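Local structure of hypoxanthine phosphoribosyltransferase (Bacillus anthracis, 3O7M) at the interface of chains A and B. The protein catalyses the transfer of a phosphoribosyl group from phosphoribosyl pyrophosphate to hypoxanthine or guanine, forming IMP or GMP in purine salvage. Residues are numbered along the deposited sequence; one frame, centred on the assembly and turned at random. Chains: chain A/B, Hypoxanthine phosphoribosyltransferase.

The interface of chains A and B. Residues chain A 48-49, 51-53, 56, 158, 167; chain B 48-49, 51-53, 55-56, 64, 66.
Two copies of helix 48-55 pack across a two-fold axis in a homodimeric interface that joins two subunits of the deposited tetramer; whether this pairing operates in solution cannot be read from the coordinates alone. The axis passes between the alanines, whose methyls meet at 3.8 Å (A:Ala52 CB to B:Ala52 CB). On either side lie reciprocal salt bridges. B:Arg56, its chain bent at chi3, comes tip to tip with A:Asp53 and grips the carboxylate end-on: NH1 reaches OD2 at 2.7 Å, NH2 reaches OD1 at 2.9 Å, both on syn lone pairs, and the latter is nearly straight (172° at H). The anti lone pair of A:Asp53 OD2 takes the phenol A:Tyr158 OH at 2.8 Å, so a second-shell residue helps fix the carboxylate's rotation. B:Arg56 NE bonds its own B:Ala52 O at 2.9 Å from above the carbonyl plane, while A:Val49 CG1 caps the centre of one guanidinium face. The A:Asp53 and B:Asp53 OD1 atoms approach to 4.2 Å, like charges, if both are ionised, that the paired guanidiniums probably offset. On the far side of the alanine pair from the salt bridges, A:Phe48 CG lies between backbone N and carbonyl carbon (chi1 85°), and the B:Phe66 tip, CZ, points at the centre of one face of its ring, planes 82° apart. Beyond A:Phe48, water 1 links A:Arg167 NE to B:Ile64 N, and A:Arg167 CD rests against the B:Ile64 CG2 methyl at 3.5 Å.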
loop_
_atom_site.group_PDB
_atom_site.type_symbol
_atom_site.label_atom_id
_atom_site.label_comp_id
_atom_site.label_asym_id
_atom_site.label_seq_id
_atom_site.Cartn_x
_atom_site.Cartn_y
_atom_site.Cartn_z
ATOM N N PHE A 48 7.401 -17.053 -3.629
ATOM C CA PHE A 48 6.743 -17.579 -2.428
ATOM C C PHE A 48 6.846 -19.076 -2.280
ATOM O O PHE A 48 6.890 -19.559 -1.159
ATOM C CB PHE A 48 5.290 -17.098 -2.264
ATOM C CG PHE A 48 4.277 -17.906 -3.001
ATOM C CD1 PHE A 48 3.475 -18.825 -2.324
ATOM C CD2 PHE A 48 4.092 -17.739 -4.371
ATOM C CE1 PHE A 48 2.521 -19.555 -3.017
ATOM C CE2 PHE A 48 3.125 -18.453 -5.056
ATOM C CZ PHE A 48 2.354 -19.370 -4.379
ATOM N N VAL A 49 6.894 -19.806 -3.387
ATOM C CA VAL A 49 6.980 -21.283 -3.316
ATOM C C VAL A 49 8.373 -21.702 -2.846
ATOM O O VAL A 49 8.534 -22.488 -1.907
ATOM C CB VAL A 49 6.605 -21.901 -4.650
ATOM C CG1 VAL A 49 6.806 -23.415 -4.634
ATOM C CG2 VAL A 49 5.122 -21.562 -4.999
ATOM N N ALA A 51 10.450 -19.853 -1.226
ATOM C CA ALA A 51 10.586 -19.420 0.166
ATOM C C ALA A 51 9.963 -20.396 1.148
ATOM O O ALA A 51 10.559 -20.722 2.160
ATOM C CB ALA A 51 10.023 -17.990 0.366
ATOM N N ALA A 52 8.772 -20.854 0.823
ATOM C CA ALA A 52 8.022 -21.806 1.648
ATOM C C ALA A 52 8.852 -23.080 1.852
ATOM O O ALA A 52 8.936 -23.595 2.966
ATOM C CB ALA A 52 6.701 -22.125 0.993
ATOM N N ASP A 53 9.450 -23.562 0.777
ATOM C CA ASP A 53 10.262 -24.778 0.811
ATOM C C ASP A 53 11.580 -24.540 1.500
ATOM O O ASP A 53 12.030 -25.353 2.310
ATOM C CB ASP A 53 10.492 -25.301 -0.597
ATOM C CG ASP A 53 9.247 -25.987 -1.187
ATOM O OD1 ASP A 53 8.207 -26.101 -0.498
ATOM O OD2 ASP A 53 9.322 -26.368 -2.364
ATOM N N ARG A 56 11.508 -24.238 5.446
ATOM C CA ARG A 56 11.217 -25.485 6.102
ATOM C C ARG A 56 12.455 -26.381 6.213
ATOM O O ARG A 56 12.389 -27.455 6.840
ATOM C CB ARG A 56 10.043 -26.176 5.410
ATOM C CG ARG A 56 8.721 -25.499 5.781
ATOM C CD ARG A 56 7.559 -26.264 5.186
ATOM N NE ARG A 56 7.449 -25.964 3.763
ATOM C CZ ARG A 56 6.500 -26.440 2.980
ATOM N NH1 ARG A 56 5.577 -27.267 3.473
ATOM N NH2 ARG A 56 6.445 -26.054 1.719
ATOM N N TYR A 158 6.964 -23.586 -10.359
ATOM C CA TYR A 158 7.451 -23.474 -8.966
ATOM C C TYR A 158 7.398 -22.001 -8.508
ATOM O O TYR A 158 8.376 -21.477 -8.005
ATOM C CB TYR A 158 8.888 -23.970 -8.946
ATOM C CG TYR A 158 9.507 -24.245 -7.582
ATOM C CD1 TYR A 158 9.177 -25.378 -6.874
ATOM C CD2 TYR A 158 10.493 -23.414 -7.052
ATOM C CE1 TYR A 158 9.772 -25.659 -5.636
ATOM C CE2 TYR A 158 11.097 -23.697 -5.830
ATOM C CZ TYR A 158 10.718 -24.811 -5.120
ATOM O OH TYR A 158 11.281 -25.086 -3.889
ATOM N N ARG A 167 2.350 -21.000 -12.425
ATOM C CA ARG A 167 3.006 -20.933 -11.110
ATOM C C ARG A 167 2.791 -22.209 -10.306
ATOM O O ARG A 167 3.582 -22.519 -9.430
ATOM C CB ARG A 167 2.495 -19.792 -10.258
ATOM C CG ARG A 167 2.640 -18.412 -10.845
ATOM C CD ARG A 167 2.331 -17.402 -9.774
ATOM N NE ARG A 167 2.206 -16.025 -10.244
ATOM C CZ ARG A 167 3.168 -15.115 -10.290
ATOM N NH1 ARG A 167 4.421 -15.417 -10.019
ATOM N NH2 ARG A 167 2.863 -13.894 -10.705
ATOM N N PHE B 48 0.828 -18.590 3.152
ATOM C CA PHE B 48 1.673 -18.798 1.971
ATOM C C PHE B 48 2.278 -20.194 1.849
ATOM O O PHE B 48 2.460 -20.669 0.742
ATOM C CB PHE B 48 2.768 -17.734 1.821
ATOM C CG PHE B 48 4.038 -18.001 2.623
ATOM C CD1 PHE B 48 5.203 -18.435 1.989
ATOM C CD2 PHE B 48 4.075 -17.801 3.995
ATOM C CE1 PHE B 48 6.393 -18.610 2.730
ATOM C CE2 PHE B 48 5.251 -17.990 4.725
ATOM C CZ PHE B 48 6.393 -18.413 4.090
ATOM N N VAL B 49 2.577 -20.836 2.963
ATOM C CA VAL B 49 3.132 -22.204 2.916
ATOM C C VAL B 49 2.063 -23.204 2.432
ATOM O O VAL B 49 2.268 -23.987 1.515
ATOM C CB VAL B 49 3.732 -22.602 4.274
ATOM C CG1 VAL B 49 4.217 -24.037 4.224
ATOM C CG2 VAL B 49 4.907 -21.652 4.667
ATOM N N ALA B 51 -0.606 -22.490 0.802
ATOM C CA ALA B 51 -0.915 -22.171 -0.536
ATOM C C ALA B 51 0.098 -22.752 -1.506
ATOM O O ALA B 51 -0.289 -23.298 -2.538
ATOM C CB ALA B 51 -1.039 -20.620 -0.708
ATOM N N ALA B 52 1.388 -22.639 -1.182
ATOM C CA ALA B 52 2.453 -23.165 -2.029
ATOM C C ALA B 52 2.303 -24.673 -2.223
ATOM O O ALA B 52 2.444 -25.202 -3.348
ATOM C CB ALA B 52 3.824 -22.850 -1.416
ATOM N N ASP B 53 1.966 -25.364 -1.155
ATOM C CA ASP B 53 1.799 -26.818 -1.240
ATOM C C ASP B 53 0.512 -27.197 -1.937
ATOM O O ASP B 53 0.507 -28.110 -2.749
ATOM C CB ASP B 53 1.819 -27.441 0.139
ATOM C CG ASP B 53 3.182 -27.415 0.776
ATOM O OD1 ASP B 53 4.177 -26.997 0.127
ATOM O OD2 ASP B 53 3.237 -27.778 1.971
ATOM N N ILE B 55 -1.335 -25.532 -4.259
ATOM C CA ILE B 55 -1.433 -25.284 -5.684
ATOM C C ILE B 55 -0.603 -26.276 -6.500
ATOM O O ILE B 55 -0.934 -26.549 -7.653
ATOM C CB ILE B 55 -1.103 -23.831 -6.105
ATOM C CG1 ILE B 55 0.381 -23.503 -5.919
ATOM C CG2 ILE B 55 -2.026 -22.821 -5.417
ATOM C CD1 ILE B 55 0.777 -22.202 -6.570
ATOM N N ARG B 56 0.435 -26.827 -5.892
ATOM C CA ARG B 56 1.274 -27.829 -6.539
ATOM C C ARG B 56 0.589 -29.177 -6.671
ATOM O O ARG B 56 1.132 -30.081 -7.295
ATOM C CB ARG B 56 2.631 -27.935 -5.856
ATOM C CG ARG B 56 3.507 -26.699 -6.206
ATOM C CD ARG B 56 4.887 -26.846 -5.594
ATOM N NE ARG B 56 4.856 -26.537 -4.173
ATOM C CZ ARG B 56 5.914 -26.558 -3.375
ATOM N NH1 ARG B 56 7.122 -26.871 -3.835
ATOM N NH2 ARG B 56 5.769 -26.236 -2.111
ATOM N N ILE B 64 -2.640 -17.152 -9.267
ATOM C CA ILE B 64 -2.581 -16.880 -7.838
ATOM C C ILE B 64 -2.316 -15.400 -7.540
ATOM O O ILE B 64 -1.677 -14.691 -8.308
ATOM C CB ILE B 64 -1.680 -17.907 -7.066
ATOM C CG1 ILE B 64 -1.429 -17.498 -5.600
ATOM C CG2 ILE B 64 -0.387 -18.153 -7.783
ATOM C CD1 ILE B 64 -1.303 -18.742 -4.647
ATOM N N PHE B 66 -2.506 -12.414 -3.918
ATOM C CA PHE B 66 -2.478 -12.268 -2.486
ATOM C C PHE B 66 -3.284 -11.057 -2.036
ATOM O O PHE B 66 -3.446 -10.072 -2.762
ATOM C CB PHE B 66 -1.023 -12.081 -2.008
ATOM C CG PHE B 66 -0.129 -13.217 -2.357
ATOM C CD1 PHE B 66 0.560 -13.216 -3.557
ATOM C CD2 PHE B 66 -0.033 -14.320 -1.534
ATOM C CE1 PHE B 66 1.364 -14.286 -3.894
ATOM C CE2 PHE B 66 0.766 -15.401 -1.876
ATOM C CZ PHE B 66 1.460 -15.384 -3.054
HETATM O O HOH W 1 -0.640 -16.029 -11.096
#